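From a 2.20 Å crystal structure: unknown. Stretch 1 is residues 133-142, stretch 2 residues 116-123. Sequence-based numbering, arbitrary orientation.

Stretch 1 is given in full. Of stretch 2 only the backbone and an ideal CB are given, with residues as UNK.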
ATOM      1  N   LEU A 133      -3.827 -31.249  -7.177  1.00 30.96           N
ATOM      2  CA  LEU A 133      -4.878 -30.707  -8.016  1.00 31.24           C
ATOM      3  C   LEU A 133      -4.253 -29.798  -9.052  1.00 31.47           C
ATOM      4  O   LEU A 133      -4.836 -29.546 -10.107  1.00 31.54           O
ATOM      5  CB  LEU A 133      -5.882 -29.923  -7.174  1.00 31.21           C
ATOM      6  CG  LEU A 133      -6.690 -30.700  -6.146  1.00 31.14           C
ATOM      7  CD1 LEU A 133      -7.545 -29.767  -5.381  1.00 15.26           C
ATOM      8  CD2 LEU A 133      -7.534 -31.764  -6.808  1.00 27.62           C
ATOM      9  N   ALA A 134      -3.055 -29.310  -8.738  1.00 31.78           N
ATOM     10  CA  ALA A 134      -2.300 -28.478  -9.641  1.00 32.08           C
ATOM     11  C   ALA A 134      -1.683 -29.323 -10.748  1.00 32.31           C
ATOM     12  O   ALA A 134      -1.740 -28.929 -11.910  1.00 32.32           O
ATOM     13  CB  ALA A 134      -1.244 -27.697  -8.881  1.00 32.05           C
ATOM     14  N   GLN A 135      -1.122 -30.483 -10.390  1.00 32.64           N
ATOM     15  CA  GLN A 135      -0.633 -31.464 -11.377  1.00 33.05           C
ATOM     16  C   GLN A 135      -1.773 -32.034 -12.221  1.00 33.27           C
ATOM     17  O   GLN A 135      -1.639 -32.210 -13.413  1.00 33.30           O
ATOM     18  CB  GLN A 135       0.135 -32.602 -10.694  1.00 32.95           C
ATOM     19  CG  GLN A 135       1.006 -33.459 -11.638  1.00 33.11           C
ATOM     20  CD  GLN A 135       2.076 -32.662 -12.421  1.00 43.32           C
ATOM     21  OE1 GLN A 135       2.162 -32.744 -13.658  1.00 26.13           O
ATOM     22  NE2 GLN A 135       2.899 -31.904 -11.697  1.00 43.81           N
ATOM     23  N   CYS A 136      -2.891 -32.300 -11.562  1.00 33.72           N
ATOM     24  CA  CYS A 136      -4.146 -32.675 -12.168  1.00 34.00           C
ATOM     25  C   CYS A 136      -4.567 -31.735 -13.295  1.00 34.19           C
ATOM     26  O   CYS A 136      -4.998 -32.193 -14.335  1.00 34.18           O
ATOM     27  CB  CYS A 136      -5.190 -32.700 -11.054  1.00 34.00           C
ATOM     28  SG  CYS A 136      -6.939 -32.729 -11.510  1.00 34.21           S
ATOM     29  N   ALA A 137      -4.437 -30.428 -13.082  1.00 34.49           N
ATOM     30  CA  ALA A 137      -4.648 -29.428 -14.135  1.00 34.79           C
ATOM     31  C   ALA A 137      -3.660 -29.585 -15.300  1.00 35.03           C
ATOM     32  O   ALA A 137      -4.062 -29.556 -16.464  1.00 35.07           O
ATOM     33  CB  ALA A 137      -4.565 -28.020 -13.560  1.00 34.73           C
ATOM     34  N   LEU A 138      -2.377 -29.752 -14.986  1.00 35.35           N
ATOM     35  CA  LEU A 138      -1.334 -29.954 -15.992  1.00 35.70           C
ATOM     36  C   LEU A 138      -1.601 -31.212 -16.829  1.00 35.96           C
ATOM     37  O   LEU A 138      -1.528 -31.182 -18.052  1.00 36.02           O
ATOM     38  CB  LEU A 138       0.046 -30.023 -15.320  1.00 35.66           C
ATOM     39  CG  LEU A 138       0.493 -28.841 -14.437  1.00 35.64           C
ATOM     40  CD1 LEU A 138       1.980 -28.810 -14.341  1.00 34.13           C
ATOM     41  CD2 LEU A 138       0.028 -27.501 -14.965  1.00 37.72           C
ATOM     42  N   ASP A 139      -1.952 -32.300 -16.160  1.00 36.32           N
ATOM     43  CA  ASP A 139      -2.311 -33.552 -16.813  1.00 36.74           C
ATOM     44  C   ASP A 139      -3.513 -33.428 -17.754  1.00 36.99           C
ATOM     45  O   ASP A 139      -3.594 -34.153 -18.761  1.00 37.06           O
ATOM     46  CB  ASP A 139      -2.608 -34.619 -15.757  1.00 36.68           C
ATOM     47  CG  ASP A 139      -1.368 -35.331 -15.289  1.00 36.76           C
ATOM     48  OD1 ASP A 139      -0.330 -35.220 -15.974  1.00 31.80           O
ATOM     49  OD2 ASP A 139      -1.435 -36.015 -14.240  1.00 49.42           O
ATOM     50  N   CYS A 140      -4.449 -32.539 -17.411  1.00 37.34           N
ATOM     51  CA  CYS A 140      -5.558 -32.200 -18.305  1.00 37.63           C
ATOM     52  C   CYS A 140      -5.008 -31.437 -19.510  1.00 37.84           C
ATOM     53  O   CYS A 140      -5.323 -31.766 -20.664  1.00 37.86           O
ATOM     54  CB  CYS A 140      -6.633 -31.389 -17.555  1.00 37.61           C
ATOM     55  SG  CYS A 140      -7.865 -30.448 -18.554  1.00 37.62           S
ATOM     56  N   PHE A 141      -4.154 -30.448 -19.235  1.00 38.12           N
ATOM     57  CA  PHE A 141      -3.624 -29.584 -20.284  1.00 38.39           C
ATOM     58  C   PHE A 141      -2.999 -30.429 -21.379  1.00 38.56           C
ATOM     59  O   PHE A 141      -3.385 -30.324 -22.543  1.00 38.64           O
ATOM     60  CB  PHE A 141      -2.604 -28.575 -19.738  1.00 38.37           C
ATOM     61  CG  PHE A 141      -1.821 -27.853 -20.816  1.00 38.39           C
ATOM     62  CD1 PHE A 141      -2.416 -26.848 -21.568  1.00 38.08           C
ATOM     63  CD2 PHE A 141      -0.502 -28.192 -21.084  1.00 40.34           C
ATOM     64  CE1 PHE A 141      -1.711 -26.192 -22.561  1.00 35.72           C
ATOM     65  CE2 PHE A 141       0.211 -27.544 -22.084  1.00 41.58           C
ATOM     66  CZ  PHE A 141      -0.396 -26.541 -22.819  1.00 41.24           C
ATOM     67  N   SER A 142      -2.053 -31.281 -20.997  1.00 38.81           N
ATOM     68  CA  SER A 142      -1.214 -31.968 -21.969  1.00 39.03           C
ATOM     69  C   SER A 142      -2.019 -32.911 -22.849  1.00 39.20           C
ATOM     70  O   SER A 142      -1.593 -33.248 -23.948  1.00 39.25           O
ATOM     71  CB  SER A 142      -0.074 -32.715 -21.274  1.00 39.03           C
ATOM     72  OG  SER A 142      -0.527 -33.423 -20.142  1.00 38.95           O
ATOM     73  N   UNK A 116       7.909 -22.131 -20.725  1.00 27.59           N
ATOM     74  CA  UNK A 116       6.901 -21.862 -19.702  1.00 27.44           C
ATOM     75  C   UNK A 116       5.856 -20.903 -20.267  1.00 27.38           C
ATOM     76  O   UNK A 116       6.130 -19.735 -20.528  1.00 27.38           O
ATOM     77  CB  UNK A 116       7.542 -21.283 -18.439  1.00 27.44           C
ATOM     78  N   UNK A 117       4.654 -21.404 -20.481  1.00 27.29           N
ATOM     79  CA  UNK A 117       3.667 -20.647 -21.238  1.00 27.21           C
ATOM     80  C   UNK A 117       2.665 -19.922 -20.328  1.00 27.17           C
ATOM     81  O   UNK A 117       1.705 -19.288 -20.797  1.00 27.17           O
ATOM     82  CB  UNK A 117       2.921 -21.582 -22.192  1.00 27.21           C
ATOM     83  N   UNK A 118       2.911 -20.012 -19.025  1.00 27.09           N
ATOM     84  CA  UNK A 118       1.925 -19.647 -18.026  1.00 27.01           C
ATOM     85  C   UNK A 118       2.146 -20.458 -16.773  1.00 26.97           C
ATOM     86  O   UNK A 118       3.175 -21.128 -16.644  1.00 26.95           O
ATOM     87  CB  UNK A 118       0.504 -19.850 -18.556  1.00 27.01           C
ATOM     88  N   UNK A 119       1.187 -20.391 -15.851  1.00 26.93           N
ATOM     89  CA  UNK A 119       1.194 -21.232 -14.661  1.00 26.89           C
ATOM     90  C   UNK A 119      -0.180 -21.372 -14.032  1.00 26.88           C
ATOM     91  O   UNK A 119      -1.095 -20.602 -14.332  1.00 26.90           O
ATOM     92  CB  UNK A 119       2.173 -20.667 -13.630  1.00 26.89           C
ATOM     93  N   UNK A 120      -0.309 -22.364 -13.153  1.00 26.83           N
ATOM     94  CA  UNK A 120      -1.539 -22.601 -12.410  1.00 26.77           C
ATOM     95  C   UNK A 120      -1.265 -22.481 -10.913  1.00 26.78           C
ATOM     96  O   UNK A 120      -0.120 -22.519 -10.477  1.00 26.70           O
ATOM     97  CB  UNK A 120      -2.120 -23.976 -12.745  1.00 26.77           C
ATOM     98  N   UNK A 121      -2.333 -22.320 -10.146  1.00 26.77           N
ATOM     99  CA  UNK A 121      -2.271 -22.183  -8.696  1.00 26.81           C
ATOM    100  C   UNK A 121      -3.559 -22.721  -8.080  1.00 26.87           C
ATOM    101  O   UNK A 121      -4.652 -22.422  -8.557  1.00 26.86           O
ATOM    102  CB  UNK A 121      -2.046 -20.724  -8.294  1.00 26.81           C
ATOM    103  N   UNK A 122      -3.426 -23.545  -7.040  1.00 26.91           N
ATOM    104  CA  UNK A 122      -4.580 -24.092  -6.303  1.00 26.95           C
ATOM    105  C   UNK A 122      -4.399 -23.776  -4.819  1.00 26.97           C
ATOM    106  O   UNK A 122      -3.292 -23.853  -4.287  1.00 27.00           O
ATOM    107  CB  UNK A 122      -4.720 -25.599  -6.525  1.00 26.95           C
ATOM    108  N   UNK A 123      -5.474 -23.395  -4.150  1.00 27.04           N
ATOM    109  CA  UNK A 123      -5.393 -23.113  -2.726  1.00 27.09           C
ATOM    110  C   UNK A 123      -6.688 -23.502  -2.058  1.00 27.18           C
ATOM    111  O   UNK A 123      -7.736 -23.452  -2.687  1.00 27.18           O
ATOM    112  CB  UNK A 123      -5.080 -21.637  -2.473  1.00 27.09           C
TER

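Stretch 1 is a helix that lays Leu133, Ala134, Ala137, Leu138 and Phe141 along a strand running roughly antiparallel to it, at 143° between their directions and 8.0 Å at closest approach. What it offers is almost wholly apolar, and no hydrogen bond crosses the contact.

Position 116 lies beyond the reach of the helix, with nothing of stretch 1 within 5.5 Å of its CB. The extended backbone tolerates most residues and suits branched ones; it is Val116, which makes no contact here.

At position 117 the CA-to-CB bond points toward the helix, yet the ideal CB still has open space before it, with the Phe141 ring beyond. A long apolar side chain is needed to bridge that gap: leucine, isoleucine or methionine would all be plausible. The deposited residue is Ile117, with chi1 p and chi2 t, and its CD1 comes 3.6 Å from Phe141 CZ, meeting the ring obliquely.

Position 118 has phi 151° and psi -169°, a combination strained for any residue with a CB, so the backbone itself asks for glycine. Gly118 is what is found.

Position 119 turns its CB away from the helix, so stretch 1 places no demand on it. Ala119 fills it.

Position 120 points toward the helix, its ideal CB 4.7 Å from Leu138 CD2, 4.8 Å from Ala137 CB and 5.0 Å from Ala134 O. The small alanines leave a shallow apolar hollow, and the extended backbone favours a beta-branched residue; valine or isoleucine would suit. Val120, in the m rotamer, packs both methyls against Ala137 and Leu138: CG1 and CG2 each lie 4.5 Å from Ala137 CB, CG2 is 3.9 Å and CG1 4.2 Å from Leu138 CD2, and CG2 is 4.2 Å from Ala134 CB. Its CG2 also lies 3.8 Å from Ala134 O, a carbonyl already engaged within the helix by Leu138 N.

Position 121 points away, and its phi and psi of -151° and 133° are ordinary for a strand, so this view does not single out a residue. It is Gly121, with no side chain to point.

Position 122 again faces the helix, where the two backbones come nearest: its CA is 6.0 Å from Ala134 CA. The ideal CB is 4.5 Å from Leu133 CB and 4.6 Å from Ala134 N, so a compact apolar group suits; the extended backbone is comfortable for beta-branched residues, and valine, isoleucine or alanine would all be reasonable. Val122, chi1 t, brings CG1 to 3.9 Å from Leu133 CD1 and CG2 to 4.3 Å from Ala134 CB.

Position 123 points away and could be polar or apolar as far as the helix is concerned; Ser123 hydrogen-bonds through OG elsewhere in the structure.

Stretch 2, residues 116-123: VIGAVGVS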
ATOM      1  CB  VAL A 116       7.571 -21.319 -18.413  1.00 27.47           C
ATOM      2  CG1 VAL A 116       6.582 -20.602 -17.494  1.00 27.38           C
ATOM      3  CG2 VAL A 116       8.271 -22.438 -17.682  1.00 27.35           C
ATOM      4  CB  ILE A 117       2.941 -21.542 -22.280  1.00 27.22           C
ATOM      5  CG1 ILE A 117       2.142 -22.652 -21.597  1.00 27.13           C
ATOM      6  CG2 ILE A 117       3.940 -22.143 -23.260  1.00 27.17           C
ATOM      7  CD1 ILE A 117       1.148 -23.306 -22.508  1.00 23.19           C
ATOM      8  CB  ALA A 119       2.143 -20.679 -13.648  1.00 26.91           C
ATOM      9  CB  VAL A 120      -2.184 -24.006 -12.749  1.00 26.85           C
ATOM     10  CG1 VAL A 120      -2.401 -24.181 -14.262  1.00 26.69           C
ATOM     11  CG2 VAL A 120      -1.324 -25.169 -12.205  1.00 26.76           C
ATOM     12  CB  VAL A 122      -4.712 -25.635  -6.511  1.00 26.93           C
ATOM     13  CG1 VAL A 122      -5.772 -26.244  -5.592  1.00 27.00           C
ATOM     14  CG2 VAL A 122      -5.085 -25.948  -7.939  1.00 26.95           C
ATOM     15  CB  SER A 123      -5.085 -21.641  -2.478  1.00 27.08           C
ATOM     16  OG  SER A 123      -4.911 -21.384  -1.099  1.00 26.97           O
TER
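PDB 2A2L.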